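Sulfide-quinone reductase (Aquifex aeolicus, PDB 3HYW) catalyses the FAD-dependent oxidation of hydrogen sulfide by a quinone, building up polysulfur that is released typically as cyclooctasulfur. Local coordinates at residues A18-R22 and L65-I71; T105-F111 and P252-E258; L136-Y140 and E170-I176. All coordinates share one frame; numbering follows the deposited sequence.

The three contacts lie apart, with no atoms touching between them. Contact 2 is the most central, its centre about 11 Å from the centre of the chain, and the one built on strand pairing; its backbone runs past FAD and one of its side chains reaches the sulfide pocket. It closes the edge of the mixed sheet, whose strand 247-255 is also packed by helix 126-141 of contact 3. Contact 1 flanks the parallel sheet that includes strand 71-74. Contacts 1 and 3 are peripheral and rely on side chains: in contact 1 an arginine of helix 12-24 grips backbone carbonyls of a loop, whereas in contact 3, between helices 126-141 and 158-173, arginine lies flat on a tyrosine ring.

Contact 1. Residues A18-R22 and L65-I71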
loop_
_atom_site.group_PDB
_atom_site.type_symbol
_atom_site.label_atom_id
_atom_site.label_comp_id
_atom_site.label_asym_id
_atom_site.label_seq_id
_atom_site.Cartn_x
_atom_site.Cartn_y
_atom_site.Cartn_z
ATOM N N ALA A 18 -30.267 -15.938 28.424
ATOM C CA ALA A 18 -30.987 -16.092 29.694
ATOM C C ALA A 18 -31.524 -14.767 30.248
ATOM O O ALA A 18 -32.685 -14.703 30.658
ATOM C CB ALA A 18 -30.118 -16.790 30.731
ATOM N N TYR A 19 -30.688 -13.725 30.264
ATOM C CA TYR A 19 -31.121 -12.411 30.747
ATOM C C TYR A 19 -32.174 -11.794 29.826
ATOM O O TYR A 19 -33.141 -11.199 30.306
ATOM C CB TYR A 19 -29.936 -11.449 30.905
ATOM C CG TYR A 19 -28.998 -11.706 32.083
ATOM C CD1 TYR A 19 -29.001 -12.923 32.776
ATOM C CD2 TYR A 19 -28.062 -10.745 32.460
ATOM C CE1 TYR A 19 -28.119 -13.151 33.835
ATOM C CE2 TYR A 19 -27.178 -10.969 33.505
ATOM C CZ TYR A 19 -27.211 -12.165 34.187
ATOM O OH TYR A 19 -26.327 -12.375 35.221
ATOM N N ASN A 20 -31.996 -11.944 28.512
ATOM C CA ASN A 20 -32.966 -11.404 27.549
ATOM C C ASN A 20 -34.334 -12.054 27.751
ATOM O O ASN A 20 -35.350 -11.368 27.794
ATOM C CB ASN A 20 -32.518 -11.606 26.098
ATOM C CG ASN A 20 -31.473 -10.600 25.641
ATOM O OD1 ASN A 20 -31.524 -9.417 25.976
ATOM N ND2 ASN A 20 -30.525 -11.072 24.845
ATOM N N LEU A 21 -34.339 -13.379 27.891
ATOM C CA LEU A 21 -35.555 -14.138 28.187
ATOM C C LEU A 21 -36.209 -13.727 29.502
ATOM O O LEU A 21 -37.437 -13.579 29.573
ATOM C CB LEU A 21 -35.252 -15.635 28.199
ATOM C CG LEU A 21 -35.092 -16.325 26.841
ATOM C CD1 LEU A 21 -34.493 -17.702 27.042
ATOM C CD2 LEU A 21 -36.434 -16.416 26.101
ATOM N N ARG A 22 -35.392 -13.547 30.540
ATOM C CA ARG A 22 -35.904 -13.180 31.861
ATOM C C ARG A 22 -36.589 -11.812 31.860
ATOM O O ARG A 22 -37.646 -11.635 32.480
ATOM C CB ARG A 22 -34.795 -13.254 32.925
ATOM C CG ARG A 22 -35.161 -12.679 34.307
ATOM C CD ARG A 22 -36.426 -13.323 34.935
ATOM N NE ARG A 22 -36.244 -14.729 35.311
ATOM C CZ ARG A 22 -36.985 -15.748 34.876
ATOM N NH1 ARG A 22 -37.992 -15.554 34.026
ATOM N NH2 ARG A 22 -36.723 -16.979 35.299
ATOM N N LEU A 65 -25.217 -15.326 42.062
ATOM C CA LEU A 65 -25.746 -14.245 41.245
ATOM C C LEU A 65 -27.067 -14.588 40.548
ATOM O O LEU A 65 -28.037 -13.846 40.666
ATOM C CB LEU A 65 -24.702 -13.815 40.209
ATOM C CG LEU A 65 -25.125 -12.709 39.241
ATOM C CD1 LEU A 65 -25.232 -11.370 39.966
ATOM C CD2 LEU A 65 -24.150 -12.640 38.105
ATOM N N LEU A 66 -27.098 -15.708 39.829
ATOM C CA LEU A 66 -28.242 -16.038 38.965
ATOM C C LEU A 66 -29.621 -16.200 39.650
ATOM O O LEU A 66 -30.624 -15.806 39.061
ATOM C CB LEU A 66 -27.916 -17.209 38.024
ATOM C CG LEU A 66 -26.700 -16.988 37.111
ATOM C CD1 LEU A 66 -26.458 -18.189 36.206
ATOM C CD2 LEU A 66 -26.850 -15.718 36.280
ATOM N N PRO A 67 -29.675 -16.763 40.886
ATOM C CA PRO A 67 -30.942 -16.809 41.649
ATOM C C PRO A 67 -31.591 -15.437 41.893
ATOM O O PRO A 67 -32.815 -15.346 41.965
ATOM C CB PRO A 67 -30.524 -17.434 42.985
ATOM C CG PRO A 67 -29.328 -18.244 42.646
ATOM C CD PRO A 67 -28.591 -17.435 41.625
ATOM N N LYS A 68 -30.774 -14.390 41.999
ATOM C CA LYS A 68 -31.270 -13.016 42.147
ATOM C C LYS A 68 -32.118 -12.584 40.950
ATOM O O LYS A 68 -32.935 -11.663 41.058
ATOM C CB LYS A 68 -30.103 -12.044 42.350
ATOM C CG LYS A 68 -29.351 -12.276 43.653
ATOM C CD LYS A 68 -28.214 -11.297 43.840
ATOM C CE LYS A 68 -27.639 -11.417 45.243
ATOM N NZ LYS A 68 -26.634 -10.351 45.532
ATOM N N PHE A 69 -31.921 -13.262 39.821
ATOM C CA PHE A 69 -32.675 -12.991 38.598
ATOM C C PHE A 69 -33.635 -14.132 38.279
ATOM O O PHE A 69 -34.080 -14.287 37.139
ATOM C CB PHE A 69 -31.708 -12.708 37.435
ATOM C CG PHE A 69 -30.654 -11.689 37.770
ATOM C CD1 PHE A 69 -31.010 -10.447 38.317
ATOM C CD2 PHE A 69 -29.310 -11.968 37.569
ATOM C CE1 PHE A 69 -30.036 -9.497 38.649
ATOM C CE2 PHE A 69 -28.330 -11.022 37.891
ATOM C CZ PHE A 69 -28.696 -9.790 38.435
ATOM N N ASN A 70 -33.965 -14.911 39.310
ATOM C CA ASN A 70 -34.819 -16.104 39.188
ATOM C C ASN A 70 -34.355 -17.084 38.100
ATOM O O ASN A 70 -35.163 -17.649 37.362
ATOM C CB ASN A 70 -36.298 -15.712 39.028
ATOM C CG ASN A 70 -36.824 -14.910 40.213
ATOM O OD1 ASN A 70 -37.673 -14.028 40.057
ATOM N ND2 ASN A 70 -36.311 -15.207 41.405
ATOM N N ILE A 71 -33.040 -17.270 38.009
ATOM C CA ILE A 71 -32.447 -18.225 37.071
ATOM C C ILE A 71 -31.772 -19.330 37.877
ATOM O O ILE A 71 -30.958 -19.060 38.762
ATOM C CB ILE A 71 -31.445 -17.534 36.097
ATOM C CG1 ILE A 71 -32.193 -16.569 35.166
ATOM C CG2 ILE A 71 -30.652 -18.569 35.274
ATOM C CD1 ILE A 71 -31.302 -15.534 34.477
#
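Arg22 reaches from its helix to two successive carbonyls of the 65-71 loop. NE donates a hydrogen bond to Phe69 O at 2.9 Å, and NH2 donates one to Asn70 O at 2.7 Å. Both oxygens sit at the edge of the guanidinium, near its plane, so the two bonds together fix the rotation of the group, although NH2 sits above the plane of the Asn70 carbonyl. Arginine suits the place because its flat end offers neighbouring N-H groups. CG lies opposite the backbone N (chi1 171°), and the bends at chi2 and chi3 set the guanidinium edge against the loop carbonyls.

Tyr19 packs its ring against Leu66, Phe69 and Ile71. Leu66 CD2 meets the ring edge, 3.8 Å from Tyr19 CE1, while the Phe69 ring lies obliquely to that of Tyr19. Ile71 CD1 fills the angle between Tyr19 CD1, 3.9 Å away, and Ala18 CB, whose small methyl group lets the loop come close.

Further out, Arg22 NH1 is hydrogen-bonded to Leu28 O and Tyr19 OH to Val393 O. Helix 12-24 follows the FAD-binding glycine-rich turn (Gly9 to Gly13) of the Rossmann-type fold; the loop leads into strand 71-74, outermost in its parallel sheet. An alanine in place of Arg22 would probably leave the Phe69 and Asn70 carbonyls without their donors. One cation thus serves several backbone oxygens at the margin of a nonpolar interior.

Contact 2. Residues T105-F111 and P252-E258; sequences TGPKLVF and PSFQGPE. With FAD (flavin-adenine dinucleotide), chain G; SO4 (sulfate ion), chain N.
Four backbone hydrogen bonds pair strand 108-110 with the end of strand 247-255. Lys108 and Gln255 exchange N-H and C=O in both directions, and the bond from Gln255 N to Lys108 O, 2.8 Å long, lies in the carbonyl plane. Val110 and Ser253 do the same, with Val110 N 2.8 Å from Ser253 O. Between them Leu109 and Phe254 form a non-hydrogen-bonded pair.

The nonpolar contacts use proline against aromatic rings. Pro107 CB stands over the centre of the Phe254 ring, 3.4 Å from its centroid, a close CH-pi contact; Leu109 CD2 also touches Phe254 CE1. Pro252 CB lies over one face of Phe111. Rigid proline C-H groups suit such flat faces.

The pairing places 108-110 as an outer strand of a mixed sheet, antiparallel to 247-255, just beyond the FAD-pocket residues Thr105 to Pro107. Gly106 CA packs 3.2 Å from FAD O3P, where a side chain would clash, and its positive phi also favours glycine. Phe254 lines the pocket of the bound sulfide.

On the face carrying Lys108, Val110, Ser253 and Gln255, opposite that of Leu109 and Phe254, Lys108 and Gln255 lie side by side. With CG anti to the backbone N (chi1 178°) and a bend at chi2, Lys108 carries NZ to O2 of a sulfate, probably from the crystallisation liquor. Glu258 N donates to the same oxygen at 2.9 Å: Pro257 is the N-cap of the next helix, whose amino end probably favours the anion. A water joins Lys108 NZ to Gly256 O and Glu258 OE2, which is also salt-bridged to Lys273.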
loop_
_atom_site.group_PDB
_atom_site.type_symbol
_atom_site.label_atom_id
_atom_site.label_comp_id
_atom_site.label_asym_id
_atom_site.label_seq_id
_atom_site.Cartn_x
_atom_site.Cartn_y
_atom_site.Cartn_z
ATOM N N THR A 105 -22.362 -23.196 24.217
ATOM C CA THR A 105 -21.193 -23.782 24.867
ATOM C C THR A 105 -19.839 -23.178 24.447
ATOM O O THR A 105 -18.799 -23.563 24.974
ATOM C CB THR A 105 -21.140 -25.312 24.636
ATOM O OG1 THR A 105 -21.305 -25.586 23.245
ATOM C CG2 THR A 105 -22.241 -26.014 25.402
ATOM N N GLY A 106 -19.852 -22.242 23.504
ATOM C CA GLY A 106 -18.614 -21.583 23.072
ATOM C C GLY A 106 -17.749 -22.487 22.205
ATOM O O GLY A 106 -18.216 -23.524 21.739
ATOM N N PRO A 107 -16.481 -22.091 21.975
ATOM C CA PRO A 107 -15.563 -22.924 21.179
ATOM C C PRO A 107 -15.022 -24.146 21.918
ATOM O O PRO A 107 -14.638 -24.054 23.090
ATOM C CB PRO A 107 -14.404 -21.972 20.859
ATOM C CG PRO A 107 -14.439 -20.918 21.911
ATOM C CD PRO A 107 -15.861 -20.829 22.423
ATOM N N LYS A 108 -14.991 -25.285 21.235
ATOM C CA LYS A 108 -14.144 -26.380 21.678
ATOM C C LYS A 108 -12.818 -26.277 20.931
ATOM O O LYS A 108 -12.785 -26.239 19.703
ATOM C CB LYS A 108 -14.810 -27.738 21.475
ATOM C CG LYS A 108 -13.934 -28.908 21.886
ATOM C CD LYS A 108 -14.738 -29.997 22.539
ATOM C CE LYS A 108 -13.872 -31.207 22.821
ATOM N NZ LYS A 108 -14.696 -32.440 22.961
ATOM N N LEU A 109 -11.726 -26.230 21.682
ATOM C CA LEU A 109 -10.431 -25.892 21.115
ATOM C C LEU A 109 -9.761 -27.097 20.485
ATOM O O LEU A 109 -9.716 -28.171 21.087
ATOM C CB LEU A 109 -9.529 -25.279 22.184
ATOM C CG LEU A 109 -10.146 -24.110 22.968
ATOM C CD1 LEU A 109 -9.180 -23.619 24.022
ATOM C CD2 LEU A 109 -10.554 -22.984 22.041
ATOM N N VAL A 110 -9.251 -26.904 19.271
ATOM C CA VAL A 110 -8.457 -27.928 18.576
ATOM C C VAL A 110 -7.059 -27.374 18.306
ATOM O O VAL A 110 -6.882 -26.447 17.508
ATOM C CB VAL A 110 -9.110 -28.365 17.245
ATOM C CG1 VAL A 110 -8.258 -29.436 16.523
ATOM C CG2 VAL A 110 -10.527 -28.871 17.479
ATOM N N PHE A 111 -6.074 -27.947 18.988
ATOM C CA PHE A 111 -4.673 -27.577 18.804
ATOM C C PHE A 111 -4.074 -28.427 17.691
ATOM O O PHE A 111 -3.313 -29.367 17.939
ATOM C CB PHE A 111 -3.910 -27.728 20.126
ATOM C CG PHE A 111 -4.417 -26.816 21.210
ATOM C CD1 PHE A 111 -3.944 -25.509 21.315
ATOM C CD2 PHE A 111 -5.394 -27.248 22.103
ATOM C CE1 PHE A 111 -4.429 -24.659 22.298
ATOM C CE2 PHE A 111 -5.880 -26.397 23.099
ATOM C CZ PHE A 111 -5.395 -25.108 23.194
ATOM N N PRO A 252 -5.856 -21.775 18.477
ATOM C CA PRO A 252 -6.384 -23.049 18.013
ATOM C C PRO A 252 -7.583 -22.829 17.096
ATOM O O PRO A 252 -8.149 -21.729 17.065
ATOM C CB PRO A 252 -6.811 -23.739 19.310
ATOM C CG PRO A 252 -7.161 -22.628 20.241
ATOM C CD PRO A 252 -6.357 -21.418 19.821
ATOM N N SER A 253 -7.942 -23.852 16.327
ATOM C CA SER A 253 -9.185 -23.825 15.564
ATOM C C SER A 253 -10.325 -24.280 16.482
ATOM O O SER A 253 -10.079 -24.802 17.574
ATOM C CB SER A 253 -9.081 -24.716 14.329
ATOM O OG SER A 253 -8.914 -26.071 14.697
ATOM N N PHE A 254 -11.565 -24.068 16.056
ATOM C CA PHE A 254 -12.708 -24.405 16.901
ATOM C C PHE A 254 -13.509 -25.558 16.317
ATOM O O PHE A 254 -13.639 -25.675 15.099
ATOM C CB PHE A 254 -13.650 -23.214 17.080
ATOM C CG PHE A 254 -13.017 -21.987 17.685
ATOM C CD1 PHE A 254 -11.902 -22.073 18.521
ATOM C CD2 PHE A 254 -13.586 -20.740 17.459
ATOM C CE1 PHE A 254 -11.341 -20.926 19.085
ATOM C CE2 PHE A 254 -13.043 -19.573 18.033
ATOM C CZ PHE A 254 -11.917 -19.666 18.840
ATOM N N GLN A 255 -14.033 -26.410 17.191
ATOM C CA GLN A 255 -15.063 -27.364 16.804
ATOM C C GLN A 255 -16.205 -27.246 17.807
ATOM O O GLN A 255 -16.111 -26.493 18.778
ATOM C CB GLN A 255 -14.518 -28.802 16.735
ATOM C CG GLN A 255 -14.113 -29.431 18.080
ATOM C CD GLN A 255 -13.710 -30.907 17.964
ATOM O OE1 GLN A 255 -14.171 -31.626 17.077
ATOM N NE2 GLN A 255 -12.852 -31.360 18.876
ATOM N N GLY A 256 -17.286 -27.976 17.560
ATOM C CA GLY A 256 -18.367 -28.072 18.523
ATOM C C GLY A 256 -18.084 -29.154 19.551
ATOM O O GLY A 256 -17.181 -29.973 19.370
ATOM N N PRO A 257 -18.873 -29.173 20.636
ATOM C CA PRO A 257 -18.651 -30.091 21.739
ATOM C C PRO A 257 -19.351 -31.428 21.529
ATOM O O PRO A 257 -20.159 -31.583 20.601
ATOM C CB PRO A 257 -19.277 -29.348 22.915
ATOM C CG PRO A 257 -20.452 -28.647 22.301
ATOM C CD PRO A 257 -20.044 -28.309 20.875
ATOM N N GLU A 258 -19.045 -32.381 22.401
ATOM C CA GLU A 258 -19.657 -33.698 22.354
ATOM C C GLU A 258 -21.135 -33.676 22.722
ATOM O O GLU A 258 -21.906 -34.491 22.228
ATOM C CB GLU A 258 -18.883 -34.676 23.238
ATOM C CG GLU A 258 -17.482 -34.950 22.719
ATOM C CD GLU A 258 -17.490 -35.549 21.321
ATOM O OE1 GLU A 258 -17.939 -36.705 21.183
ATOM O OE2 GLU A 258 -17.045 -34.867 20.366
HETATM P PA FAD G . -18.056 -18.451 25.870
HETATM O O1A FAD G . -18.255 -17.016 26.287
HETATM O O2A FAD G . -16.669 -19.012 25.804
HETATM O O5B FAD G . -18.947 -19.326 26.868
HETATM C C5B FAD G . -19.166 -20.720 26.726
HETATM C C4B FAD G . -19.634 -21.229 28.081
HETATM O O4B FAD G . -20.116 -22.568 27.962
HETATM C C3B FAD G . -18.486 -21.284 29.075
HETATM O O3B FAD G . -18.961 -20.832 30.348
HETATM C C2B FAD G . -18.124 -22.755 29.128
HETATM O O2B FAD G . -17.543 -23.117 30.379
HETATM C C1B FAD G . -19.479 -23.407 28.924
HETATM N N9A FAD G . -19.441 -24.805 28.415
HETATM C C8A FAD G . -18.614 -25.317 27.478
HETATM N N7A FAD G . -18.928 -26.623 27.287
HETATM C C5A FAD G . -19.953 -26.923 28.118
HETATM C C6A FAD G . -20.686 -28.080 28.374
HETATM N N6A FAD G . -20.410 -29.226 27.710
HETATM N N1A FAD G . -21.686 -28.050 29.294
HETATM C C2A FAD G . -21.977 -26.921 29.964
HETATM N N3A FAD G . -21.284 -25.793 29.739
HETATM C C4A FAD G . -20.275 -25.769 28.821
HETATM N N1 FAD G . -15.133 -10.754 20.731
HETATM C C2 FAD G . -15.265 -9.402 20.653
HETATM O O2 FAD G . -16.307 -8.906 20.181
HETATM N N3 FAD G . -14.289 -8.570 21.089
HETATM C C4 FAD G . -13.155 -9.078 21.615
HETATM O O4 FAD G . -12.154 -8.257 22.050
HETATM C C4X FAD G . -12.996 -10.455 21.702
HETATM N N5 FAD G . -11.854 -10.958 22.223
HETATM C C5X FAD G . -11.680 -12.294 22.325
HETATM C C6 FAD G . -10.496 -12.789 22.882
HETATM C C7 FAD G . -10.286 -14.160 22.990
HETATM C C7M FAD G . -8.984 -14.652 23.594
HETATM C C8 FAD G . -11.274 -15.037 22.537
HETATM C C8M FAD G . -11.110 -16.543 22.620
HETATM C C9 FAD G . -12.452 -14.535 21.978
HETATM C C9A FAD G . -12.680 -13.153 21.873
HETATM N N10 FAD G . -13.838 -12.652 21.349
HETATM C C10 FAD G . -14.003 -11.307 21.250
HETATM C "C1'" FAD G . -14.865 -13.570 20.805
HETATM C "C2'" FAD G . -16.140 -13.848 21.574
HETATM O "O2'" FAD G . -16.750 -12.618 21.990
HETATM C "C3'" FAD G . -15.830 -14.791 22.737
HETATM O "O3'" FAD G . -15.252 -16.012 22.217
HETATM C "C4'" FAD G . -17.083 -15.112 23.541
HETATM O "O4'" FAD G . -16.672 -15.632 24.812
HETATM C "C5'" FAD G . -17.962 -16.124 22.814
HETATM O "O5'" FAD G . -19.167 -16.331 23.544
HETATM P P FAD G . -19.842 -17.788 23.695
HETATM O O1P FAD G . -21.050 -17.635 24.581
HETATM O O2P FAD G . -19.999 -18.437 22.337
HETATM O O3P FAD G . -18.725 -18.685 24.434
HETATM S S SO4 N . -18.068 -31.412 25.827
HETATM O O1 SO4 N . -17.377 -32.252 26.790
HETATM O O2 SO4 N . -17.344 -31.512 24.562
HETATM O O3 SO4 N . -19.451 -31.851 25.664
HETATM O O4 SO4 N . -18.042 -30.034 26.312
HETATM O O HOH W 1 -16.030 -32.439 20.445
#

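Contact 3. Residues L136-Y140 and E170-I176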
loop_
_atom_site.group_PDB
_atom_site.type_symbol
_atom_site.label_atom_id
_atom_site.label_comp_id
_atom_site.label_asym_id
_atom_site.label_seq_id
_atom_site.Cartn_x
_atom_site.Cartn_y
_atom_site.Cartn_z
ATOM N N LEU A 136 5.588 -16.213 29.758
ATOM C CA LEU A 136 6.082 -14.896 29.348
ATOM C C LEU A 136 7.196 -14.380 30.259
ATOM O O LEU A 136 8.168 -13.780 29.784
ATOM C CB LEU A 136 4.941 -13.878 29.275
ATOM C CG LEU A 136 4.109 -13.861 27.989
ATOM C CD1 LEU A 136 2.912 -12.943 28.139
ATOM C CD2 LEU A 136 4.954 -13.436 26.801
ATOM N N GLN A 137 7.048 -14.615 31.563
ATOM C CA GLN A 137 8.064 -14.226 32.546
ATOM C C GLN A 137 9.436 -14.796 32.179
ATOM O O GLN A 137 10.456 -14.116 32.314
ATOM C CB GLN A 137 7.648 -14.658 33.962
ATOM C CG GLN A 137 6.470 -13.869 34.554
ATOM C CD GLN A 137 6.794 -12.393 34.806
ATOM O OE1 GLN A 137 6.127 -11.502 34.278
ATOM N NE2 GLN A 137 7.826 -12.136 35.608
ATOM N N GLU A 138 9.433 -16.036 31.688
ATOM C CA GLU A 138 10.633 -16.739 31.220
ATOM C C GLU A 138 11.248 -16.093 29.965
ATOM O O GLU A 138 12.465 -16.123 29.775
ATOM C CB GLU A 138 10.285 -18.210 30.959
ATOM C CG GLU A 138 11.463 -19.117 30.598
ATOM C CD GLU A 138 11.032 -20.521 30.157
ATOM O OE1 GLU A 138 9.846 -20.887 30.349
ATOM O OE2 GLU A 138 11.891 -21.262 29.618
ATOM N N LEU A 139 10.404 -15.520 29.111
ATOM C CA LEU A 139 10.874 -14.813 27.921
ATOM C C LEU A 139 11.582 -13.498 28.264
ATOM O O LEU A 139 12.605 -13.167 27.664
ATOM C CB LEU A 139 9.723 -14.558 26.945
ATOM C CG LEU A 139 10.024 -13.659 25.740
ATOM C CD1 LEU A 139 10.884 -14.389 24.696
ATOM C CD2 LEU A 139 8.734 -13.136 25.134
ATOM N N TYR A 140 11.036 -12.755 29.225
ATOM C CA TYR A 140 11.635 -11.491 29.661
ATOM C C TYR A 140 12.999 -11.724 30.316
ATOM O O TYR A 140 13.926 -10.929 30.135
ATOM C CB TYR A 140 10.716 -10.741 30.637
ATOM C CG TYR A 140 9.271 -10.574 30.203
ATOM C CD1 TYR A 140 8.229 -10.797 31.105
ATOM C CD2 TYR A 140 8.942 -10.181 28.900
ATOM C CE1 TYR A 140 6.894 -10.635 30.728
ATOM C CE2 TYR A 140 7.605 -10.025 28.508
ATOM C CZ TYR A 140 6.592 -10.254 29.427
ATOM O OH TYR A 140 5.275 -10.099 29.058
ATOM N N GLU A 170 4.816 -4.321 25.868
ATOM C CA GLU A 170 5.428 -4.762 27.124
ATOM C C GLU A 170 6.952 -4.837 27.036
ATOM O O GLU A 170 7.652 -4.386 27.944
ATOM C CB GLU A 170 4.848 -6.118 27.550
ATOM C CG GLU A 170 5.419 -6.696 28.851
ATOM C CD GLU A 170 4.998 -5.929 30.103
ATOM O OE1 GLU A 170 3.896 -5.331 30.119
ATOM O OE2 GLU A 170 5.777 -5.938 31.080
ATOM N N LEU A 171 7.456 -5.403 25.939
ATOM C CA LEU A 171 8.897 -5.537 25.729
ATOM C C LEU A 171 9.573 -4.172 25.616
ATOM O O LEU A 171 10.669 -3.974 26.138
ATOM C CB LEU A 171 9.194 -6.409 24.498
ATOM C CG LEU A 171 8.703 -7.868 24.552
ATOM C CD1 LEU A 171 8.722 -8.527 23.178
ATOM C CD2 LEU A 171 9.507 -8.692 25.556
ATOM N N LYS A 172 8.903 -3.236 24.947
ATOM C CA LYS A 172 9.382 -1.860 24.832
ATOM C C LYS A 172 9.339 -1.139 26.188
ATOM O O LYS A 172 10.189 -0.295 26.480
ATOM C CB LYS A 172 8.559 -1.110 23.786
ATOM C CG LYS A 172 9.290 0.043 23.112
ATOM C CD LYS A 172 8.541 0.502 21.865
ATOM C CE LYS A 172 8.967 1.907 21.475
ATOM N NZ LYS A 172 8.400 2.329 20.160
ATOM N N LYS A 173 8.347 -1.489 27.007
ATOM C CA LYS A 173 8.234 -0.994 28.381
ATOM C C LYS A 173 9.425 -1.482 29.218
ATOM O O LYS A 173 10.017 -0.715 29.982
ATOM C CB LYS A 173 6.896 -1.451 28.990
ATOM C CG LYS A 173 6.595 -0.949 30.394
ATOM C CD LYS A 173 5.195 -1.374 30.844
ATOM C CE LYS A 173 4.978 -1.127 32.338
ATOM N NZ LYS A 173 5.372 0.256 32.764
ATOM N N ARG A 174 9.775 -2.753 29.042
ATOM C CA ARG A 174 10.883 -3.379 29.755
ATOM C C ARG A 174 12.244 -3.042 29.126
ATOM O O ARG A 174 13.294 -3.405 29.665
ATOM C CB ARG A 174 10.678 -4.898 29.819
ATOM C CG ARG A 174 9.525 -5.334 30.722
ATOM C CD ARG A 174 9.210 -6.814 30.558
ATOM N NE ARG A 174 8.182 -7.267 31.495
ATOM C CZ ARG A 174 8.422 -7.818 32.686
ATOM N NH1 ARG A 174 9.667 -8.003 33.106
ATOM N NH2 ARG A 174 7.409 -8.192 33.458
ATOM N N GLY A 175 12.211 -2.347 27.987
ATOM C CA GLY A 175 13.419 -1.936 27.270
ATOM C C GLY A 175 14.213 -3.087 26.677
ATOM O O GLY A 175 15.427 -2.987 26.516
ATOM N N ILE A 176 13.526 -4.177 26.343
ATOM C CA ILE A 176 14.180 -5.374 25.804
ATOM C C ILE A 176 13.643 -5.805 24.432
ATOM O O ILE A 176 13.906 -6.925 23.980
ATOM C CB ILE A 176 14.126 -6.569 26.805
ATOM C CG1 ILE A 176 12.677 -6.923 27.166
ATOM C CG2 ILE A 176 14.970 -6.264 28.052
ATOM C CD1 ILE A 176 12.502 -8.317 27.754
#
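Arg174 lays its guanidinium flat on the ring of Tyr140, the planes 9° apart and the centres 3.9 Å from each other. The stack is offset: CZ lies nearest Tyr140 CD1, at 3.4 Å, while Arg174 CD rests over the same face in a CH-pi contact. The chain is extended from CG to NE, which carries the charged end across the ring in a cation-pi arrangement. Glu170 OE2 accepts a hydrogen bond from Arg174 NE at 2.8 Å through its anti lone pair, and this salt bridge probably helps hold the group against the ring. Glu170 OE1 is hydrogen-bonded to Trp52 NE1.

The contact joins helix 126-141 to the C-terminal end of helix 158-173, which closes in a Schellman motif. Gly175 is its C-prime residue, with the positive phi that suits glycine, and Ile176 N is hydrogen-bonded back to Leu171 O. The turn brings Ile176 CD1 to 3.8 Å from Tyr140 CA.

Tyrosine serves here as a broad flat ring whose face takes the guanidinium. At its edge Leu171 CD2 touches Tyr140 CD2 at 3.7 Å, and Glu170 CG packs against Tyr140 OH. Leu136 O lies over the face opposite Arg174.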